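Local coordinates for protein GTPase HflX (Sulfolobus solfataricus P2, PDB 2QTF) that hydrolyses GTP, for which it is specific, and associates with the 50S ribosomal subunit, with a possible role in protein synthesis or ribosome biogenesis, at residues I57-I62 and E82-I87; E92-H97 and D246-T251; I182-Y187 and A260-I265; I223-I228 and K347-A352; K311-V316 and F328-I333. All coordinates share one frame; numbering follows the deposited sequence.

Along the chain contact 1 comes first; the segments of contacts 2, 3 and 4 alternate in sequence, and contact 5 falls between the segments of contact 4. Contact 1 lies in the four-stranded parallel sheet near the N-terminus and shares helix 86-97 with contact 2, their centres about 17 Å apart. Contact 2 ties that helix to helix 245-253 of the G domain, bridging two parts of the molecule. Contacts 3, 4 and 5 all reach the G domain's six-stranded sheet; contacts 3 and 4 touch through packed side chains, contacts 4 and 5 through the Lys-347 to Asp-329 salt bridge and the ring of Phe-328. Contacts 1 and 4 are farthest apart, about 40 Å between centres.

Contact 1 of 5, residues I57-I62 and E82-I87; sequences ISTLII and EVLDKI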
# COMPACT_ATOMS: atom_id res chain seq x y z
N ILE A 57 15.30 17.50 -2.24
CA ILE A 57 14.65 16.55 -1.25
C ILE A 57 13.44 17.28 -0.76
O ILE A 57 13.58 18.33 -0.15
CB ILE A 57 15.53 16.21 0.00
CG1 ILE A 57 16.82 15.54 -0.44
CG2 ILE A 57 14.77 15.10 0.96
CD1 ILE A 57 17.89 15.42 0.70
N SER A 58 12.24 16.78 -1.09
CA SER A 58 11.04 17.43 -0.66
C SER A 58 10.60 16.95 0.70
O SER A 58 9.91 17.68 1.39
CB SER A 58 9.91 17.30 -1.67
OG SER A 58 9.54 15.95 -1.82
N THR A 59 11.04 15.77 1.12
CA THR A 59 10.40 15.15 2.29
C THR A 59 11.37 14.26 3.06
O THR A 59 12.13 13.48 2.48
CB THR A 59 9.14 14.26 1.84
OG1 THR A 59 8.23 15.10 1.10
CG2 THR A 59 8.43 13.52 3.03
N LEU A 60 11.28 14.35 4.39
CA LEU A 60 12.03 13.43 5.26
C LEU A 60 11.11 12.29 5.72
O LEU A 60 10.04 12.56 6.18
CB LEU A 60 12.53 14.19 6.49
CG LEU A 60 13.20 13.39 7.59
CD1 LEU A 60 14.36 12.56 7.05
CD2 LEU A 60 13.63 14.40 8.75
N ILE A 61 11.52 11.04 5.53
CA ILE A 61 10.70 9.94 5.99
C ILE A 61 11.50 9.08 6.96
O ILE A 61 12.59 8.64 6.61
CB ILE A 61 10.15 9.07 4.78
CG1 ILE A 61 9.32 9.98 3.83
CG2 ILE A 61 9.27 7.88 5.31
CD1 ILE A 61 8.95 9.27 2.51
N ILE A 62 10.96 8.88 8.16
CA ILE A 62 11.64 8.08 9.17
C ILE A 62 10.80 6.84 9.42
O ILE A 62 9.64 6.92 9.81
CB ILE A 62 11.90 8.92 10.42
CG1 ILE A 62 12.94 10.09 10.08
CG2 ILE A 62 12.45 8.01 11.52
CD1 ILE A 62 12.89 11.20 11.11
N GLU A 82 8.15 18.47 4.63
CA GLU A 82 7.30 17.55 5.34
C GLU A 82 8.17 16.51 6.00
O GLU A 82 9.20 16.07 5.41
CB GLU A 82 6.43 16.87 4.27
CG GLU A 82 5.37 15.77 4.80
CD GLU A 82 3.88 15.95 4.22
OE1 GLU A 82 2.77 15.70 4.92
OE2 GLU A 82 3.83 16.41 3.06
N VAL A 83 7.80 16.07 7.20
CA VAL A 83 8.41 14.84 7.75
C VAL A 83 7.24 13.82 7.97
O VAL A 83 6.17 14.20 8.49
CB VAL A 83 9.26 15.10 9.07
CG1 VAL A 83 8.43 15.84 10.20
CG2 VAL A 83 9.66 13.80 9.70
N LEU A 84 7.46 12.57 7.57
CA LEU A 84 6.47 11.50 7.78
C LEU A 84 7.22 10.53 8.66
O LEU A 84 8.31 10.13 8.29
CB LEU A 84 6.17 10.80 6.46
CG LEU A 84 5.49 11.74 5.41
CD1 LEU A 84 5.31 10.93 4.02
CD2 LEU A 84 4.16 12.30 6.00
N ASP A 85 6.59 10.06 9.74
CA ASP A 85 7.11 8.86 10.39
C ASP A 85 6.32 7.64 9.83
O ASP A 85 5.59 7.74 8.82
CB ASP A 85 7.07 8.99 11.94
CG ASP A 85 5.67 8.84 12.54
OD1 ASP A 85 4.67 8.92 11.75
OD2 ASP A 85 5.58 8.70 13.79
N LYS A 86 6.44 6.48 10.50
CA LYS A 86 5.86 5.28 9.88
C LYS A 86 4.33 5.34 9.84
O LYS A 86 3.73 4.89 8.85
CB LYS A 86 6.19 4.03 10.71
CG LYS A 86 5.53 2.76 10.11
CD LYS A 86 6.06 1.54 10.94
CE LYS A 86 5.30 0.27 10.53
NZ LYS A 86 5.23 -0.82 11.67
N ILE A 87 3.74 5.91 10.86
CA ILE A 87 2.28 6.11 10.93
C ILE A 87 1.80 7.07 9.84
O ILE A 87 0.89 6.76 9.15
CB ILE A 87 1.79 6.49 12.35
CG1 ILE A 87 2.09 5.28 13.26
CG2 ILE A 87 0.36 7.01 12.37
CD1 ILE A 87 1.28 5.13 14.36
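Leu-60 holds CG anti to its backbone N (chi1 173°), and Val-83 places CG2 likewise while CG1 takes the crowded position between N and carbonyl carbon; paired in parallel register, the two side chains lie side by side, Leu-60 CD2 4.1 Å from Val-83 CG2. On the other face Ile-61 and Leu-84 both turn their first branch anti to the carbonyl carbon, which sets Ile-61 CG1 4.1 Å from Leu-84 CD1; Leu-84 CD1 also meets CG2 of Thr-59. Three backbone bonds join the parallel strands, each 2.9 Å long and nearly along the C=O axis: Leu-60 N to Glu-82 O, Leu-84 N to Leu-60 O, and Ile-62 N to Leu-84 O. Asp-85 N-caps helix 86-97, its OD1 taking the amide of Leu-88 and its OD2 hydrogen-bonded to the hydroxyl of Tyr-114 and the amide of Leu-66. The pair completes a beta-alpha-beta unit: helix 68-78 packs against Leu-60 and Val-83, Tyr-25 of strand 25-31 touches Ile-61 and Leu-84, and strand 2-7 flanks strand 59-62.

Contact 2 of 5, residues E92-H97 and D246-T251; sequences EIFALH and DAFFVT. With CD (cadmium ion), chain B; CD (cadmium ion), chain C.
A helix-helix contact joins helix 86-97, from the N-terminal part, to helix 245-253 of the G domain, the axes of the two segments 10.1 Å apart and inclined by 25°. Phe-94 carries it. With CG anti to the carbonyl carbon (chi1 -55°), its ring reaches across so that Phe-248 CA sits over one face, a CH-pi contact 4.0 Å from the centroid. The far end of the Phe-94 ring meets the Phe-248 side chain, Phe-94 CZ 3.5 Å from Phe-248 CB, the ring planes oblique at 43°. Ala-247 CB touches CD2 of Phe-94, while Thr-251 brings OG1 to CB of Phe-94 and CG2 to its carbonyl oxygen, the hydroxyl being bonded to Ala-247 O. An alanine in place of Phe-94 would remove the ring and would probably loosen this buried junction. Ile-107 of helix 101-121 packs against Phe-94 and Thr-251. At opposite ends of segment 92-97 sit two cadmium ions, one chelated by both carboxylate oxygens of Glu-92, the other bound by His-97 and Asp-232, with waters in each shell. His-97 is oriented by a bond from ND1 to Ile-93 O, 2.7 Å and in the ring plane, leaving NE2 to hold its cadmium at 2.2 Å.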
# COMPACT_ATOMS: atom_id res chain seq x y z
N GLU A 92 -0.59 8.33 4.57
CA GLU A 92 -0.44 8.87 3.15
C GLU A 92 -0.77 7.84 2.05
O GLU A 92 -1.52 8.16 1.12
CB GLU A 92 1.00 9.48 2.97
CG GLU A 92 1.14 10.14 1.57
CD GLU A 92 0.50 11.56 1.62
OE1 GLU A 92 0.21 12.00 2.80
OE2 GLU A 92 0.37 12.27 0.56
N ILE A 93 -0.25 6.59 2.17
CA ILE A 93 -0.57 5.48 1.23
C ILE A 93 -2.09 5.29 1.18
O ILE A 93 -2.70 5.23 0.12
CB ILE A 93 0.12 4.16 1.70
CG1 ILE A 93 1.64 4.35 1.62
CG2 ILE A 93 -0.43 2.94 0.90
CD1 ILE A 93 2.41 3.21 2.25
N PHE A 94 -2.69 5.31 2.34
CA PHE A 94 -4.17 5.07 2.40
C PHE A 94 -4.91 6.20 1.69
O PHE A 94 -5.82 5.95 0.88
CB PHE A 94 -4.69 4.87 3.83
CG PHE A 94 -3.98 3.75 4.65
CD1 PHE A 94 -3.28 2.73 4.05
CD2 PHE A 94 -4.23 3.70 6.04
CE1 PHE A 94 -2.63 1.76 4.82
CE2 PHE A 94 -3.60 2.67 6.88
CZ PHE A 94 -2.80 1.72 6.26
N ALA A 95 -4.51 7.44 2.00
CA ALA A 95 -5.14 8.63 1.43
C ALA A 95 -5.05 8.57 -0.12
O ALA A 95 -5.94 9.02 -0.81
CB ALA A 95 -4.42 9.89 1.99
N LEU A 96 -3.93 8.11 -0.66
CA LEU A 96 -3.72 8.05 -2.11
C LEU A 96 -4.52 6.90 -2.72
O LEU A 96 -4.82 6.93 -3.93
CB LEU A 96 -2.18 7.92 -2.42
CG LEU A 96 -1.40 9.18 -1.96
CD1 LEU A 96 0.20 8.85 -2.26
CD2 LEU A 96 -1.81 10.51 -2.72
N HIS A 97 -4.92 5.89 -1.92
CA HIS A 97 -5.63 4.78 -2.55
C HIS A 97 -7.12 4.81 -2.24
O HIS A 97 -7.87 4.03 -2.81
CB HIS A 97 -5.07 3.44 -2.11
CG HIS A 97 -3.69 3.16 -2.65
ND1 HIS A 97 -2.54 3.78 -2.17
CD2 HIS A 97 -3.30 2.38 -3.67
CE1 HIS A 97 -1.50 3.32 -2.85
NE2 HIS A 97 -1.94 2.43 -3.73
N ASP A 246 -8.16 0.72 11.64
CA ASP A 246 -9.44 0.94 10.99
C ASP A 246 -9.35 1.71 9.66
O ASP A 246 -10.11 1.42 8.74
CB ASP A 246 -10.42 1.81 11.76
CG ASP A 246 -11.02 1.08 13.02
OD1 ASP A 246 -10.94 -0.15 13.15
OD2 ASP A 246 -11.53 1.82 13.83
N ALA A 247 -8.50 2.75 9.61
CA ALA A 247 -8.32 3.40 8.33
C ALA A 247 -7.87 2.39 7.27
O ALA A 247 -8.28 2.51 6.10
CB ALA A 247 -7.32 4.53 8.45
N PHE A 248 -6.99 1.45 7.65
CA PHE A 248 -6.46 0.45 6.67
C PHE A 248 -7.60 -0.40 6.15
O PHE A 248 -7.85 -0.51 4.93
CB PHE A 248 -5.36 -0.48 7.32
CG PHE A 248 -5.02 -1.62 6.46
CD1 PHE A 248 -4.42 -1.43 5.19
CD2 PHE A 248 -5.35 -2.95 6.89
CE1 PHE A 248 -4.16 -2.54 4.31
CE2 PHE A 248 -5.09 -4.05 6.05
CZ PHE A 248 -4.45 -3.84 4.77
N PHE A 249 -8.30 -1.06 7.09
CA PHE A 249 -9.39 -1.94 6.65
C PHE A 249 -10.48 -1.27 5.86
O PHE A 249 -11.02 -1.81 4.87
CB PHE A 249 -9.94 -2.76 7.84
CG PHE A 249 -9.10 -3.89 8.14
CD1 PHE A 249 -9.00 -4.93 7.22
CD2 PHE A 249 -8.30 -3.92 9.30
CE1 PHE A 249 -8.14 -6.02 7.43
CE2 PHE A 249 -7.44 -5.00 9.54
CZ PHE A 249 -7.37 -6.08 8.60
N VAL A 250 -10.86 -0.11 6.25
CA VAL A 250 -11.90 0.57 5.49
C VAL A 250 -11.45 0.94 4.08
O VAL A 250 -12.17 0.84 3.09
CB VAL A 250 -12.37 1.85 6.26
CG1 VAL A 250 -13.45 2.53 5.51
CG2 VAL A 250 -13.00 1.48 7.64
N THR A 251 -10.23 1.43 3.96
CA THR A 251 -9.65 1.68 2.62
C THR A 251 -9.56 0.35 1.80
O THR A 251 -9.86 0.35 0.61
CB THR A 251 -8.18 2.28 2.77
OG1 THR A 251 -8.30 3.49 3.50
CG2 THR A 251 -7.50 2.60 1.36
CD CD B . -0.26 14.10 1.66
CD CD C . -0.77 1.14 -5.14
O HOH W 1 0.21 14.65 4.03
O HOH W 2 2.32 14.50 1.55
O HOH W 3 -1.34 -0.76 -3.76
O HOH W 4 0.92 1.09 -3.31
O HOH W 5 0.32 -0.43 -6.41

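Contact 3 of 5, residues I182-Y187 and A260-I265; sequences IGIVGY and ALILVI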
# COMPACT_ATOMS: atom_id res chain seq x y z
N ILE A 182 -11.36 -4.16 -12.55
CA ILE A 182 -10.56 -5.25 -12.07
C ILE A 182 -9.57 -4.63 -11.09
O ILE A 182 -8.78 -3.79 -11.46
CB ILE A 182 -9.86 -5.97 -13.20
CG1 ILE A 182 -10.96 -6.56 -14.14
CG2 ILE A 182 -8.99 -7.15 -12.68
CD1 ILE A 182 -10.40 -7.52 -15.22
N GLY A 183 -9.71 -5.00 -9.82
CA GLY A 183 -8.84 -4.47 -8.77
C GLY A 183 -7.59 -5.37 -8.58
O GLY A 183 -7.66 -6.59 -8.59
N ILE A 184 -6.43 -4.74 -8.41
CA ILE A 184 -5.20 -5.47 -8.16
C ILE A 184 -4.94 -5.40 -6.66
O ILE A 184 -4.76 -4.26 -6.09
CB ILE A 184 -4.03 -4.75 -8.90
CG1 ILE A 184 -4.30 -4.92 -10.45
CG2 ILE A 184 -2.58 -5.44 -8.60
CD1 ILE A 184 -3.45 -4.02 -11.36
N VAL A 185 -4.82 -6.58 -6.04
CA VAL A 185 -4.54 -6.71 -4.61
C VAL A 185 -3.35 -7.62 -4.37
O VAL A 185 -2.84 -8.30 -5.30
CB VAL A 185 -5.76 -7.29 -3.85
CG1 VAL A 185 -6.92 -6.29 -4.01
CG2 VAL A 185 -6.15 -8.70 -4.47
N GLY A 186 -2.86 -7.58 -3.14
CA GLY A 186 -1.70 -8.39 -2.79
C GLY A 186 -0.82 -7.70 -1.76
O GLY A 186 -0.90 -6.46 -1.60
N TYR A 187 0.14 -8.43 -1.19
CA TYR A 187 1.04 -7.79 -0.24
C TYR A 187 1.96 -6.76 -0.85
O TYR A 187 2.35 -6.85 -2.00
CB TYR A 187 1.93 -8.85 0.40
CG TYR A 187 1.22 -9.35 1.62
CD1 TYR A 187 0.37 -10.49 1.55
CD2 TYR A 187 1.34 -8.63 2.84
CE1 TYR A 187 -0.33 -10.96 2.71
CE2 TYR A 187 0.58 -9.04 3.99
CZ TYR A 187 -0.16 -10.22 3.91
OH TYR A 187 -0.80 -10.59 5.02
N ALA A 260 -13.99 -7.92 -10.39
CA ALA A 260 -13.06 -9.06 -10.18
C ALA A 260 -11.74 -8.55 -9.61
O ALA A 260 -11.55 -7.35 -9.60
CB ALA A 260 -12.74 -9.79 -11.58
N LEU A 261 -10.83 -9.45 -9.23
CA LEU A 261 -9.53 -9.00 -8.66
C LEU A 261 -8.44 -9.82 -9.28
O LEU A 261 -8.63 -11.03 -9.67
CB LEU A 261 -9.49 -9.32 -7.14
CG LEU A 261 -10.51 -8.64 -6.23
CD1 LEU A 261 -10.42 -9.19 -4.76
CD2 LEU A 261 -10.50 -7.12 -6.32
N ILE A 262 -7.29 -9.20 -9.33
CA ILE A 262 -6.05 -9.90 -9.64
C ILE A 262 -5.28 -9.92 -8.34
O ILE A 262 -4.98 -8.85 -7.84
CB ILE A 262 -5.21 -9.14 -10.70
CG1 ILE A 262 -6.01 -9.11 -12.07
CG2 ILE A 262 -3.72 -9.68 -10.76
CD1 ILE A 262 -5.39 -8.13 -13.21
N LEU A 263 -4.93 -11.13 -7.85
CA LEU A 263 -4.12 -11.30 -6.66
C LEU A 263 -2.72 -11.63 -7.02
O LEU A 263 -2.42 -12.63 -7.69
CB LEU A 263 -4.65 -12.44 -5.75
CG LEU A 263 -3.81 -12.80 -4.53
CD1 LEU A 263 -3.85 -11.67 -3.46
CD2 LEU A 263 -4.48 -14.12 -3.87
N VAL A 264 -1.86 -10.76 -6.58
CA VAL A 264 -0.46 -10.81 -6.97
C VAL A 264 0.33 -11.48 -5.86
O VAL A 264 0.17 -11.11 -4.67
CB VAL A 264 0.16 -9.41 -7.31
CG1 VAL A 264 1.52 -9.53 -7.94
CG2 VAL A 264 -0.73 -8.54 -8.27
N ILE A 265 1.17 -12.45 -6.21
CA ILE A 265 1.92 -13.30 -5.19
C ILE A 265 3.36 -13.35 -5.59
O ILE A 265 3.66 -13.64 -6.79
CB ILE A 265 1.37 -14.77 -5.11
CG1 ILE A 265 -0.14 -14.72 -4.85
CG2 ILE A 265 2.09 -15.54 -3.95
CD1 ILE A 265 -0.52 -14.19 -3.31
O HOH W 6 0.28 -11.21 -2.05
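Ile-182 lays its CG2 methyl obliquely across Ile-262, 3.6 Å from Ile-262 CG1. Two residues on, along the same face, Ile-184 CG2 meets Val-264 CG2, again at 3.6 Å. On the reverse face Val-185 turns CG1 anti to the carbonyl carbon (chi1 -62°), which leaves CG2 in the crowded position; its side chain crosses that of Leu-263 at about a right angle, Val-185 CG2 3.9 Å from Leu-263 CD1. Beside it Leu-261 CD2 lies over Gly-183, where a beta carbon would be tight. Four backbone bonds knit the parallel strands, the shortest from Ile-262 N to Gly-183 O at 2.7 Å. Beyond them one water takes the N-H of Tyr-187 and donates to Val-264 O. Gly-186 has backbone angles and a close Val-264 O that would not tolerate a side chain; its own carbonyl accepts from Lys-192. Helix 192-200 packs on Ile-184, Ile-262 and Val-264. Gly-186 and Tyr-187 probably belong to the GTP site: the first strand of this parallel pair runs into the P-loop, as in P-loop GTPases.

Contact 4 of 5, residues I223-I228 and K347-A352; sequences INNRKI and KIYQLA
Polar contacts gather round the ring of Tyr-349, whose CG is anti to the backbone N (chi1 -175°). Its hydroxyl donates to Asn-225 OD1 at 2.7 Å, on a lone pair; a water accepts from Asn-225 ND2 and donates weakly to the same hydroxyl. Asn-224 stands its amide almost upright on one ring face, planes 80° apart, with ND2 3.3 Å from Tyr-349 CG, while its OD1 is bonded by Arg-345. The Arg-226 chain passes the ring with CD 3.6 Å from Tyr-349 CE1 and its guanidinium edge near the hydroxyl. Replacing Tyr-349 by an alanine would remove ring and hydroxyl, and would probably leave the turn less firmly held to the helix. The two asparagines are the corners of a type II' turn linking antiparallel strands 218-223 and 226-232, an edge hairpin of the G-domain sheet; segment 347-352 crosses strand 226-228 nearly at right angles. Among the apolar contacts, Ile-348 CG2 presses on Ile-223 CD1 at 3.5 Å, a close methyl-to-methyl contact, and Ala-352 CB rests 3.7 Å from Ile-228 CG1.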
# COMPACT_ATOMS: atom_id res chain seq x y z
N ILE A 223 -8.60 -3.73 -24.49
CA ILE A 223 -7.97 -4.97 -24.85
C ILE A 223 -8.87 -5.58 -25.93
O ILE A 223 -10.04 -5.72 -25.72
CB ILE A 223 -7.80 -5.96 -23.67
CG1 ILE A 223 -6.89 -5.33 -22.60
CG2 ILE A 223 -7.13 -7.26 -24.19
CD1 ILE A 223 -6.71 -6.26 -21.19
N ASN A 224 -8.34 -5.81 -27.13
CA ASN A 224 -9.18 -6.15 -28.26
C ASN A 224 -10.29 -5.12 -28.44
O ASN A 224 -10.00 -3.96 -28.56
CB ASN A 224 -9.70 -7.60 -28.14
CG ASN A 224 -8.54 -8.60 -28.07
OD1 ASN A 224 -7.48 -8.39 -28.74
ND2 ASN A 224 -8.64 -9.59 -27.12
N ASN A 225 -11.52 -5.53 -28.36
CA ASN A 225 -12.63 -4.61 -28.54
C ASN A 225 -13.29 -4.27 -27.20
O ASN A 225 -14.43 -3.87 -27.20
CB ASN A 225 -13.66 -5.28 -29.45
CG ASN A 225 -14.15 -6.62 -28.90
OD1 ASN A 225 -13.47 -7.29 -28.10
ND2 ASN A 225 -15.34 -7.05 -29.35
N ARG A 226 -12.62 -4.47 -26.07
CA ARG A 226 -13.28 -4.21 -24.78
C ARG A 226 -12.50 -3.21 -24.00
O ARG A 226 -11.25 -3.20 -24.06
CB ARG A 226 -13.39 -5.47 -23.94
CG ARG A 226 -14.45 -6.37 -24.49
CD ARG A 226 -14.65 -7.53 -23.56
NE ARG A 226 -15.33 -8.59 -24.29
CZ ARG A 226 -16.64 -8.74 -24.31
NH1 ARG A 226 -17.40 -7.90 -23.61
NH2 ARG A 226 -17.19 -9.72 -25.01
N LYS A 227 -13.22 -2.38 -23.26
CA LYS A 227 -12.58 -1.38 -22.43
C LYS A 227 -12.68 -1.93 -20.99
O LYS A 227 -13.75 -2.42 -20.62
CB LYS A 227 -13.30 -0.05 -22.69
CG LYS A 227 -12.91 1.10 -21.81
CD LYS A 227 -13.49 2.50 -22.32
CE LYS A 227 -13.13 3.64 -21.28
NZ LYS A 227 -13.86 4.95 -21.53
N ILE A 228 -11.56 -1.95 -20.21
CA ILE A 228 -11.50 -2.51 -18.85
C ILE A 228 -10.91 -1.49 -17.91
O ILE A 228 -9.91 -0.85 -18.29
CB ILE A 228 -10.62 -3.81 -18.79
CG1 ILE A 228 -11.26 -4.86 -19.72
CG2 ILE A 228 -10.45 -4.36 -17.38
CD1 ILE A 228 -10.32 -5.52 -20.71
N LYS A 347 -5.85 -13.43 -20.58
CA LYS A 347 -6.73 -13.83 -19.44
C LYS A 347 -7.59 -12.67 -18.91
O LYS A 347 -8.75 -12.89 -18.61
CB LYS A 347 -5.91 -14.40 -18.29
CG LYS A 347 -5.21 -15.69 -18.70
CD LYS A 347 -6.28 -16.82 -18.77
CE LYS A 347 -5.62 -18.12 -19.36
NZ LYS A 347 -6.71 -19.05 -19.12
N ILE A 348 -7.07 -11.47 -18.88
CA ILE A 348 -7.90 -10.31 -18.53
C ILE A 348 -9.03 -10.04 -19.51
O ILE A 348 -10.19 -9.84 -19.13
CB ILE A 348 -7.02 -9.08 -18.41
CG1 ILE A 348 -6.19 -9.23 -17.08
CG2 ILE A 348 -7.89 -7.82 -18.31
CD1 ILE A 348 -5.06 -8.25 -17.06
N TYR A 349 -8.71 -10.14 -20.80
CA TYR A 349 -9.79 -10.14 -21.81
C TYR A 349 -10.83 -11.25 -21.55
O TYR A 349 -12.05 -11.05 -21.63
CB TYR A 349 -9.21 -10.29 -23.28
CG TYR A 349 -10.33 -10.16 -24.30
CD1 TYR A 349 -10.87 -8.87 -24.60
CD2 TYR A 349 -10.82 -11.26 -24.95
CE1 TYR A 349 -11.91 -8.73 -25.54
CE2 TYR A 349 -11.86 -11.15 -25.91
CZ TYR A 349 -12.39 -9.89 -26.19
OH TYR A 349 -13.41 -9.78 -27.10
N GLN A 350 -10.39 -12.45 -21.29
CA GLN A 350 -11.36 -13.52 -21.15
C GLN A 350 -12.20 -13.29 -19.89
O GLN A 350 -13.37 -13.61 -19.83
CB GLN A 350 -10.68 -14.86 -20.97
CG GLN A 350 -9.94 -15.52 -22.19
CD GLN A 350 -8.91 -16.62 -21.74
OE1 GLN A 350 -9.16 -17.37 -20.75
NE2 GLN A 350 -7.74 -16.68 -22.43
N LEU A 351 -11.58 -12.75 -18.84
CA LEU A 351 -12.34 -12.44 -17.59
C LEU A 351 -13.36 -11.37 -17.91
O LEU A 351 -14.52 -11.45 -17.50
CB LEU A 351 -11.33 -11.95 -16.52
CG LEU A 351 -11.83 -11.45 -15.15
CD1 LEU A 351 -12.80 -12.46 -14.52
CD2 LEU A 351 -10.45 -11.33 -14.32
N ALA A 352 -12.95 -10.36 -18.65
CA ALA A 352 -13.79 -9.20 -18.99
C ALA A 352 -15.01 -9.65 -19.85
O ALA A 352 -16.17 -9.24 -19.61
CB ALA A 352 -12.99 -8.08 -19.66
O HOH W 7 -16.39 -9.77 -28.82

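Contact 5 of 5, residues K311-V316 and F328-I333; sequences KKLDLV and FDVIPI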
# COMPACT_ATOMS: atom_id res chain seq x y z
N LYS A 311 6.36 -26.49 -9.84
CA LYS A 311 5.91 -26.90 -8.50
C LYS A 311 5.25 -25.75 -7.68
O LYS A 311 4.24 -25.95 -7.01
CB LYS A 311 7.05 -27.53 -7.71
CG LYS A 311 7.31 -28.98 -8.06
CD LYS A 311 8.41 -29.61 -7.13
CE LYS A 311 8.88 -31.05 -7.67
NZ LYS A 311 9.19 -32.09 -6.57
N LYS A 312 5.82 -24.56 -7.75
CA LYS A 312 5.24 -23.35 -7.14
C LYS A 312 3.88 -23.13 -7.70
O LYS A 312 2.93 -22.99 -6.98
CB LYS A 312 6.10 -22.14 -7.42
CG LYS A 312 7.42 -22.23 -6.76
CD LYS A 312 7.81 -20.92 -6.19
CE LYS A 312 9.27 -20.88 -6.00
NZ LYS A 312 9.53 -20.49 -4.64
N LEU A 313 3.78 -23.14 -9.04
CA LEU A 313 2.49 -22.83 -9.70
C LEU A 313 1.48 -23.86 -9.31
O LEU A 313 0.33 -23.58 -9.05
CB LEU A 313 2.72 -22.78 -11.24
CG LEU A 313 1.53 -22.36 -12.08
CD1 LEU A 313 1.24 -20.87 -11.86
CD2 LEU A 313 1.89 -22.61 -13.61
N ASP A 314 1.86 -25.13 -9.27
CA ASP A 314 0.86 -26.11 -8.95
C ASP A 314 0.39 -26.03 -7.45
O ASP A 314 -0.79 -26.13 -7.17
CB ASP A 314 1.38 -27.51 -9.24
CG ASP A 314 0.29 -28.56 -9.05
OD1 ASP A 314 0.54 -29.52 -8.26
OD2 ASP A 314 -0.83 -28.39 -9.62
N LEU A 315 1.34 -25.86 -6.54
CA LEU A 315 1.03 -25.49 -5.12
C LEU A 315 0.04 -24.32 -4.98
O LEU A 315 -1.01 -24.41 -4.36
CB LEU A 315 2.33 -25.11 -4.43
CG LEU A 315 2.21 -24.62 -2.98
CD1 LEU A 315 1.42 -25.58 -2.14
CD2 LEU A 315 3.62 -24.41 -2.38
N VAL A 316 0.40 -23.20 -5.61
CA VAL A 316 -0.49 -22.00 -5.58
C VAL A 316 -1.86 -22.26 -6.14
O VAL A 316 -2.89 -21.84 -5.58
CB VAL A 316 0.24 -20.78 -6.27
CG1 VAL A 316 -0.68 -19.57 -6.43
CG2 VAL A 316 1.53 -20.43 -5.50
N PHE A 328 -10.57 -17.65 -11.05
CA PHE A 328 -10.58 -17.57 -12.55
C PHE A 328 -9.45 -18.35 -13.16
O PHE A 328 -9.62 -19.20 -14.03
CB PHE A 328 -10.57 -16.13 -12.98
CG PHE A 328 -10.72 -15.98 -14.44
CD1 PHE A 328 -11.99 -16.18 -15.03
CD2 PHE A 328 -9.60 -15.71 -15.26
CE1 PHE A 328 -12.13 -16.10 -16.42
CE2 PHE A 328 -9.74 -15.61 -16.67
CZ PHE A 328 -10.99 -15.84 -17.23
N ASP A 329 -8.23 -18.09 -12.70
CA ASP A 329 -7.10 -18.84 -13.15
C ASP A 329 -5.92 -18.46 -12.32
O ASP A 329 -6.01 -17.52 -11.53
CB ASP A 329 -6.77 -18.46 -14.61
CG ASP A 329 -6.14 -19.65 -15.38
OD1 ASP A 329 -5.63 -20.57 -14.69
OD2 ASP A 329 -6.18 -19.65 -16.62
N VAL A 330 -4.83 -19.19 -12.50
CA VAL A 330 -3.55 -18.98 -11.82
C VAL A 330 -2.47 -18.98 -12.90
O VAL A 330 -2.32 -20.03 -13.58
CB VAL A 330 -3.27 -20.11 -10.73
CG1 VAL A 330 -2.01 -19.80 -10.00
CG2 VAL A 330 -4.37 -20.12 -9.63
N ILE A 331 -1.77 -17.85 -13.12
CA ILE A 331 -0.71 -17.75 -14.16
C ILE A 331 0.62 -17.25 -13.58
O ILE A 331 0.64 -16.46 -12.68
CB ILE A 331 -1.17 -16.91 -15.38
CG1 ILE A 331 -1.51 -15.47 -14.92
CG2 ILE A 331 -2.53 -17.57 -15.87
CD1 ILE A 331 -1.98 -14.45 -16.02
N PRO A 332 1.73 -17.71 -14.14
CA PRO A 332 3.02 -17.14 -13.79
C PRO A 332 3.36 -16.03 -14.73
O PRO A 332 3.19 -16.18 -15.99
CB PRO A 332 3.98 -18.32 -14.05
CG PRO A 332 3.26 -19.09 -15.28
CD PRO A 332 1.80 -18.85 -15.10
N ILE A 333 3.87 -14.94 -14.18
CA ILE A 333 4.32 -13.86 -15.03
C ILE A 333 5.58 -13.26 -14.46
O ILE A 333 5.94 -13.50 -13.28
CB ILE A 333 3.27 -12.67 -15.06
CG1 ILE A 333 3.10 -12.11 -13.61
CG2 ILE A 333 1.94 -13.16 -15.69
CD1 ILE A 333 2.21 -10.80 -13.52
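Leu-313 is the main bump on the helix side: with CG anti to the backbone N (chi1 -175°), its forked end enters the hollow between Val-330 and Pro-332, whose side groups frame the intervening backbone of Ile-331. Its CD1 methyl fills the hollow, 3.9 Å from Val-330 CG1 and equally far from Pro-332 CD. The other prong, Leu-313 CD2, leans along the proline ring, 4.0 Å from Pro-332 CD and close to CG. One turn later Val-316 offers a smaller bump, its CG1 lying 3.8 Å from Val-330 CG1, so that CG1 of Val-330 sits in the notch between Leu-313 and Val-316. The fit is wholly apolar, and the axes of the two segments run nearly antiparallel, at 160° and 8.8 Å apart. Both belong to the beta-alpha-beta unit of strand 295-300, helix 309-323 and strand 327-332. Strand 327-332 is the last of the six-stranded sheet, bonded to strand 295-300; helix 271-288 packs on Val-316, and helix 341-355 touches Ile-331, whose side chain starts away from segment 311-316.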